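Local coordinates for alpha-glucosidase (Pseudoalteromonas sp. K8, PDB 5HQA), which hydrolyses alpha-glucosidic linkages as a calcium-binding, chloride-activated glycoside hydrolase of family 97, at residues Phe374-Glu378 with Leu425-Ile431; Pro487-Pro492 with Leu523-Met529. All blocks are in the same frame, centred on the assembly; numbering follows the deposited sequence.

Contact 1. Residues Phe374-Glu378 with Leu425-Ile431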
loop_
_atom_site.group_PDB
_atom_site.type_symbol
_atom_site.label_atom_id
_atom_site.label_comp_id
_atom_site.label_asym_id
_atom_site.label_seq_id
_atom_site.Cartn_x
_atom_site.Cartn_y
_atom_site.Cartn_z
ATOM N N PHE A 374 -6.885 23.020 5.419
ATOM C CA PHE A 374 -6.477 22.333 6.641
ATOM C C PHE A 374 -6.769 23.179 7.874
ATOM O O PHE A 374 -7.100 22.632 8.932
ATOM C CB PHE A 374 -4.989 21.957 6.574
ATOM C CG PHE A 374 -4.702 20.744 5.710
ATOM C CD1 PHE A 374 -5.605 19.697 5.634
ATOM C CD2 PHE A 374 -3.522 20.655 4.978
ATOM C CE1 PHE A 374 -5.347 18.582 4.841
ATOM C CE2 PHE A 374 -3.259 19.542 4.181
ATOM C CZ PHE A 374 -4.179 18.508 4.113
ATOM N N ALA A 375 -6.671 24.505 7.756
ATOM C CA ALA A 375 -7.066 25.362 8.868
ATOM C C ALA A 375 -8.537 25.168 9.205
ATOM O O ALA A 375 -8.908 25.090 10.383
ATOM C CB ALA A 375 -6.778 26.824 8.536
ATOM N N LEU A 376 -9.389 25.082 8.181
ATOM C CA LEU A 376 -10.808 24.829 8.417
ATOM C C LEU A 376 -11.006 23.497 9.124
ATOM O O LEU A 376 -11.764 23.397 10.096
ATOM C CB LEU A 376 -11.572 24.851 7.093
ATOM C CG LEU A 376 -13.017 24.346 7.171
ATOM C CD1 LEU A 376 -13.855 25.214 8.102
ATOM C CD2 LEU A 376 -13.643 24.283 5.782
ATOM N N TYR A 377 -10.316 22.460 8.653
ATOM C CA TYR A 377 -10.475 21.148 9.258
ATOM C C TYR A 377 -9.936 21.121 10.685
ATOM O O TYR A 377 -10.564 20.532 11.574
ATOM C CB TYR A 377 -9.793 20.104 8.386
ATOM C CG TYR A 377 -10.698 19.544 7.317
ATOM C CD1 TYR A 377 -12.083 19.697 7.390
ATOM C CD2 TYR A 377 -10.172 18.848 6.240
ATOM C CE1 TYR A 377 -12.915 19.161 6.410
ATOM C CE2 TYR A 377 -10.988 18.311 5.266
ATOM C CZ TYR A 377 -12.351 18.466 5.348
ATOM O OH TYR A 377 -13.136 17.909 4.356
ATOM N N GLU A 378 -8.786 21.759 10.933
ATOM C CA GLU A 378 -8.280 21.811 12.300
ATOM C C GLU A 378 -9.270 22.522 13.211
ATOM O O GLU A 378 -9.574 22.039 14.309
ATOM C CB GLU A 378 -6.914 22.497 12.354
ATOM C CG GLU A 378 -6.315 22.455 13.765
ATOM C CD GLU A 378 -4.842 22.861 13.845
ATOM O OE1 GLU A 378 -4.370 23.646 12.991
ATOM O OE2 GLU A 378 -4.155 22.391 14.783
ATOM N N LEU A 425 2.319 19.292 5.406
ATOM C CA LEU A 425 1.440 20.383 5.817
ATOM C C LEU A 425 0.313 19.868 6.708
ATOM O O LEU A 425 -0.024 20.497 7.720
ATOM C CB LEU A 425 0.878 21.102 4.591
ATOM C CG LEU A 425 0.007 22.321 4.896
ATOM C CD1 LEU A 425 0.794 23.343 5.695
ATOM C CD2 LEU A 425 -0.504 22.940 3.609
ATOM N N ALA A 426 -0.268 18.714 6.359
ATOM C CA ALA A 426 -1.294 18.117 7.211
ATOM C C ALA A 426 -0.766 17.858 8.616
ATOM O O ALA A 426 -1.471 18.089 9.608
ATOM C CB ALA A 426 -1.808 16.820 6.585
ATOM N N ALA A 427 0.481 17.389 8.723
ATOM C CA ALA A 427 1.053 17.093 10.032
ATOM C C ALA A 427 1.147 18.338 10.903
ATOM O O ALA A 427 1.001 18.246 12.127
ATOM C CB ALA A 427 2.430 16.453 9.876
ATOM N N LYS A 428 1.382 19.508 10.305
ATOM C CA LYS A 428 1.393 20.732 11.102
ATOM C C LYS A 428 0.031 21.034 11.713
ATOM O O LYS A 428 -0.040 21.794 12.685
ATOM C CB LYS A 428 1.843 21.922 10.259
ATOM C CG LYS A 428 3.281 21.839 9.788
ATOM C CD LYS A 428 3.657 23.064 8.970
ATOM C CE LYS A 428 5.149 23.094 8.674
ATOM N NZ LYS A 428 5.619 21.846 8.008
ATOM N N HIS A 429 -1.046 20.469 11.163
ATOM C CA HIS A 429 -2.398 20.624 11.693
ATOM C C HIS A 429 -2.851 19.417 12.503
ATOM O O HIS A 429 -4.033 19.327 12.857
ATOM C CB HIS A 429 -3.378 20.881 10.545
ATOM C CG HIS A 429 -3.070 22.118 9.767
ATOM N ND1 HIS A 429 -2.114 22.153 8.775
ATOM C CD2 HIS A 429 -3.569 23.374 9.853
ATOM C CE1 HIS A 429 -2.047 23.374 8.274
ATOM N NE2 HIS A 429 -2.924 24.133 8.907
ATOM N N LYS A 430 -1.932 18.495 12.804
ATOM C CA LYS A 430 -2.245 17.215 13.446
ATOM C C LYS A 430 -3.323 16.456 12.672
ATOM O O LYS A 430 -4.249 15.876 13.249
ATOM C CB LYS A 430 -2.624 17.408 14.914
ATOM C CG LYS A 430 -1.426 17.876 15.753
ATOM C CD LYS A 430 -1.758 17.995 17.237
ATOM C CE LYS A 430 -0.578 18.565 18.032
ATOM N NZ LYS A 430 0.723 18.175 17.419
ATOM N N ILE A 431 -3.178 16.433 11.347
ATOM C CA ILE A 431 -4.085 15.719 10.453
ATOM C C ILE A 431 -3.317 14.587 9.779
ATOM O O ILE A 431 -2.185 14.786 9.319
ATOM C CB ILE A 431 -4.704 16.674 9.416
ATOM C CG1 ILE A 431 -5.664 17.650 10.118
ATOM C CG2 ILE A 431 -5.387 15.899 8.286
ATOM C CD1 ILE A 431 -6.207 18.735 9.216
HETATM O O HOH W 1 -1.282 21.711 15.637
#
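Two neighbouring helices of the outer layer of the TIM-type (beta/alpha) barrel, 363-379 and 413-428, meet near their C-terminal ends, where a Schellman motif closes the second one. The main bump is F374. Its ring enters a hollow walled by L425, A426, H429 and I431: A426 CB lies over one face, 3.8 Å from F374 CZ, while L425 CG sits at the ring edge, 3.9 Å from F374 CD2. On the barrel side, I433 of strand 432-435 also touches this ring. The return bump is I431, swung back under the helix end by K430, the C-prime residue with positive phi; I431 N bonds A426 O at 2.9 Å. I431 CD1 then plugs the dip between F374 CD1 (3.8 Å) and Y377 CB (3.9 Å), against V385 of strand 384-388. The Y377 ring leads away, and its hydroxyl bonds to H356. H429 lies flat against the base of F374, with F374 CB 3.6 Å from the centroid of the H429 ring, almost on its normal; ND1 of H429 donates to L425 O at 2.9 Å, which fixes the ring against the helix end. No direct hydrogen bond joins the segments. At the solvent-facing side a water bridges them, donating to E378 OE2 at 3.1 Å and to K428 O at 3.2 Å.

Contact 2. Residues Pro487-Pro492 with Leu523-Met529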
loop_
_atom_site.group_PDB
_atom_site.type_symbol
_atom_site.label_atom_id
_atom_site.label_comp_id
_atom_site.label_asym_id
_atom_site.label_seq_id
_atom_site.Cartn_x
_atom_site.Cartn_y
_atom_site.Cartn_z
ATOM N N PRO A 487 0.370 -0.535 3.953
ATOM C CA PRO A 487 -1.082 -0.642 4.196
ATOM C C PRO A 487 -1.924 -0.154 3.023
ATOM O O PRO A 487 -1.513 0.708 2.242
ATOM C CB PRO A 487 -1.305 0.233 5.440
ATOM C CG PRO A 487 -0.068 1.101 5.553
ATOM C CD PRO A 487 1.053 0.270 4.983
ATOM N N MET A 488 -3.128 -0.716 2.906
ATOM C CA MET A 488 -4.045 -0.316 1.850
ATOM C C MET A 488 -5.422 -0.053 2.427
ATOM O O MET A 488 -5.931 -0.857 3.213
ATOM C CB MET A 488 -4.157 -1.376 0.758
ATOM C CG MET A 488 -5.186 -0.998 -0.310
ATOM S SD MET A 488 -5.420 -2.290 -1.532
ATOM C CE MET A 488 -6.643 -1.525 -2.616
ATOM N N ASP A 489 -6.018 1.070 2.019
ATOM C CA ASP A 489 -7.416 1.402 2.304
ATOM C C ASP A 489 -8.289 0.702 1.260
ATOM O O ASP A 489 -8.671 1.274 0.238
ATOM C CB ASP A 489 -7.607 2.919 2.277
ATOM C CG ASP A 489 -9.017 3.361 2.691
ATOM O OD1 ASP A 489 -9.569 2.801 3.674
ATOM O OD2 ASP A 489 -9.563 4.299 2.042
ATOM N N PHE A 490 -8.604 -0.574 1.526
ATOM C CA PHE A 490 -9.383 -1.393 0.592
ATOM C C PHE A 490 -10.887 -1.141 0.699
ATOM O O PHE A 490 -11.625 -1.414 -0.260
ATOM C CB PHE A 490 -9.084 -2.881 0.841
ATOM C CG PHE A 490 -9.771 -3.812 -0.129
ATOM C CD1 PHE A 490 -9.160 -4.153 -1.329
ATOM C CD2 PHE A 490 -11.031 -4.336 0.157
ATOM C CE1 PHE A 490 -9.795 -4.999 -2.237
ATOM C CE2 PHE A 490 -11.681 -5.181 -0.747
ATOM C CZ PHE A 490 -11.059 -5.509 -1.946
ATOM N N THR A 491 -11.341 -0.595 1.830
ATOM C CA THR A 491 -12.728 -0.450 2.286
ATOM C C THR A 491 -13.439 -1.805 2.255
ATOM O O THR A 491 -14.338 -2.030 1.435
ATOM C CB THR A 491 -13.498 0.622 1.488
ATOM O OG1 THR A 491 -13.849 0.154 0.182
ATOM C CG2 THR A 491 -12.674 1.906 1.354
ATOM N N PRO A 492 -13.089 -2.719 3.161
ATOM C CA PRO A 492 -13.738 -4.032 3.206
ATOM C C PRO A 492 -15.132 -3.943 3.824
ATOM O O PRO A 492 -15.599 -2.880 4.234
ATOM C CB PRO A 492 -12.793 -4.843 4.090
ATOM C CG PRO A 492 -12.239 -3.833 5.026
ATOM C CD PRO A 492 -12.049 -2.590 4.197
ATOM N N LEU A 523 -5.878 -7.904 4.985
ATOM C CA LEU A 523 -5.346 -6.687 4.363
ATOM C C LEU A 523 -5.069 -5.655 5.447
ATOM O O LEU A 523 -6.004 -5.066 5.999
ATOM C CB LEU A 523 -6.312 -6.128 3.321
ATOM C CG LEU A 523 -6.626 -7.018 2.120
ATOM C CD1 LEU A 523 -7.631 -6.308 1.211
ATOM C CD2 LEU A 523 -5.355 -7.385 1.350
ATOM N N TYR A 524 -3.792 -5.430 5.748
ATOM C CA TYR A 524 -3.447 -4.523 6.834
ATOM C C TYR A 524 -3.722 -3.070 6.445
ATOM O O TYR A 524 -3.353 -2.622 5.354
ATOM C CB TYR A 524 -1.979 -4.680 7.243
ATOM C CG TYR A 524 -1.598 -3.556 8.177
ATOM C CD1 TYR A 524 -2.237 -3.414 9.410
ATOM C CD2 TYR A 524 -0.659 -2.596 7.806
ATOM C CE1 TYR A 524 -1.937 -2.362 10.260
ATOM C CE2 TYR A 524 -0.347 -1.540 8.657
ATOM C CZ TYR A 524 -0.996 -1.434 9.875
ATOM O OH TYR A 524 -0.702 -0.392 10.707
ATOM N N SER A 525 -4.363 -2.327 7.358
ATOM C CA SER A 525 -4.435 -0.874 7.283
ATOM C C SER A 525 -4.713 -0.338 8.676
ATOM O O SER A 525 -5.504 -0.952 9.410
ATOM C CB SER A 525 -5.526 -0.416 6.311
ATOM O OG SER A 525 -5.584 0.999 6.260
ATOM N N PRO A 526 -4.087 0.772 9.089
ATOM C CA PRO A 526 -4.362 1.299 10.439
ATOM C C PRO A 526 -5.755 1.879 10.570
ATOM O O PRO A 526 -6.271 1.969 11.694
ATOM C CB PRO A 526 -3.287 2.376 10.623
ATOM C CG PRO A 526 -2.996 2.832 9.227
ATOM C CD PRO A 526 -3.090 1.590 8.377
ATOM N N ILE A 527 -6.373 2.289 9.466
ATOM C CA ILE A 527 -7.794 2.610 9.450
ATOM C C ILE A 527 -8.473 1.618 8.520
ATOM O O ILE A 527 -7.969 1.332 7.429
ATOM C CB ILE A 527 -8.086 4.069 9.039
ATOM C CG1 ILE A 527 -7.476 4.414 7.683
ATOM C CG2 ILE A 527 -7.598 5.035 10.122
ATOM C CD1 ILE A 527 -7.997 5.734 7.120
ATOM N N GLN A 528 -9.580 1.055 8.984
ATOM C CA GLN A 528 -10.351 0.075 8.240
ATOM C C GLN A 528 -11.773 0.595 8.128
ATOM O O GLN A 528 -12.388 0.950 9.138
ATOM C CB GLN A 528 -10.342 -1.291 8.937
ATOM C CG GLN A 528 -8.966 -2.003 8.951
ATOM C CD GLN A 528 -8.638 -2.690 7.624
ATOM O OE1 GLN A 528 -9.235 -2.392 6.584
ATOM N NE2 GLN A 528 -7.680 -3.609 7.657
ATOM N N MET A 529 -12.289 0.655 6.913
ATOM C CA MET A 529 -13.669 1.064 6.730
ATOM C C MET A 529 -14.585 -0.133 6.880
ATOM O O MET A 529 -14.244 -1.243 6.471
ATOM C CB MET A 529 -13.871 1.703 5.356
ATOM C CG MET A 529 -15.146 2.512 5.267
ATOM S SD MET A 529 -15.267 3.246 3.624
ATOM C CE MET A 529 -16.619 4.401 3.888
HETATM O O HOH W 2 -8.396 -1.667 4.232
HETATM O O HOH W 3 -10.374 0.389 4.515
#
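M529, P487 and L523 lose the most surface here. Segment 487-492 runs where a seventh strand in chain order would be expected in a (beta/alpha)8 barrel, between 451-454 and 527-529, but without regular strand form. At one end P487 packs its CB 3.7 Å from both Y524 CD2 and P526 CD, and P487 CA makes a 3.2 Å CA-H...O contact to Y524 O, to which M488 N also donates (3.1 Å). L523 sets CD1 over the face of F490, 3.9 Å from the ring centroid. M529 closes the far end: its CA-to-CB bond points toward 487-492 but the side-chain end leads away, M529 SD lying 3.7 Å from CG2 of T491, whose side chain is about 6 Å from the bound acarbose unit. The backbones part around two waters: one links M488 O, F490 N and Q528 OE1, the other T491 N, M529 N and D489 OD1, which also bonds Y266 OH. With a single direct hydrogen bond across, the waters satisfy four main-chain groups that do not pair directly between the segments.

Both contacts belong to the catalytic barrel, at different depths: contact 1 joins two helices of the outer layer and is partly exposed, whereas contact 2 is wholly buried in the barrel wall, its centre about 9 Å from the centre of the chain, against about 23 Å for contact 1. They share no element and do not touch, their nearest atoms lying about 10 Å apart. Contact 1, helix against helix end and the turn that follows, relies on apolar and CH-pi packing, with a water bridge at its exposed side. Contact 2, loop against loop and strand, brings main chain close to main chain, so buried amides and carbonyls need partners. Its M488 side chain also comes within about 4 Å of that of E455, a calcium ligand.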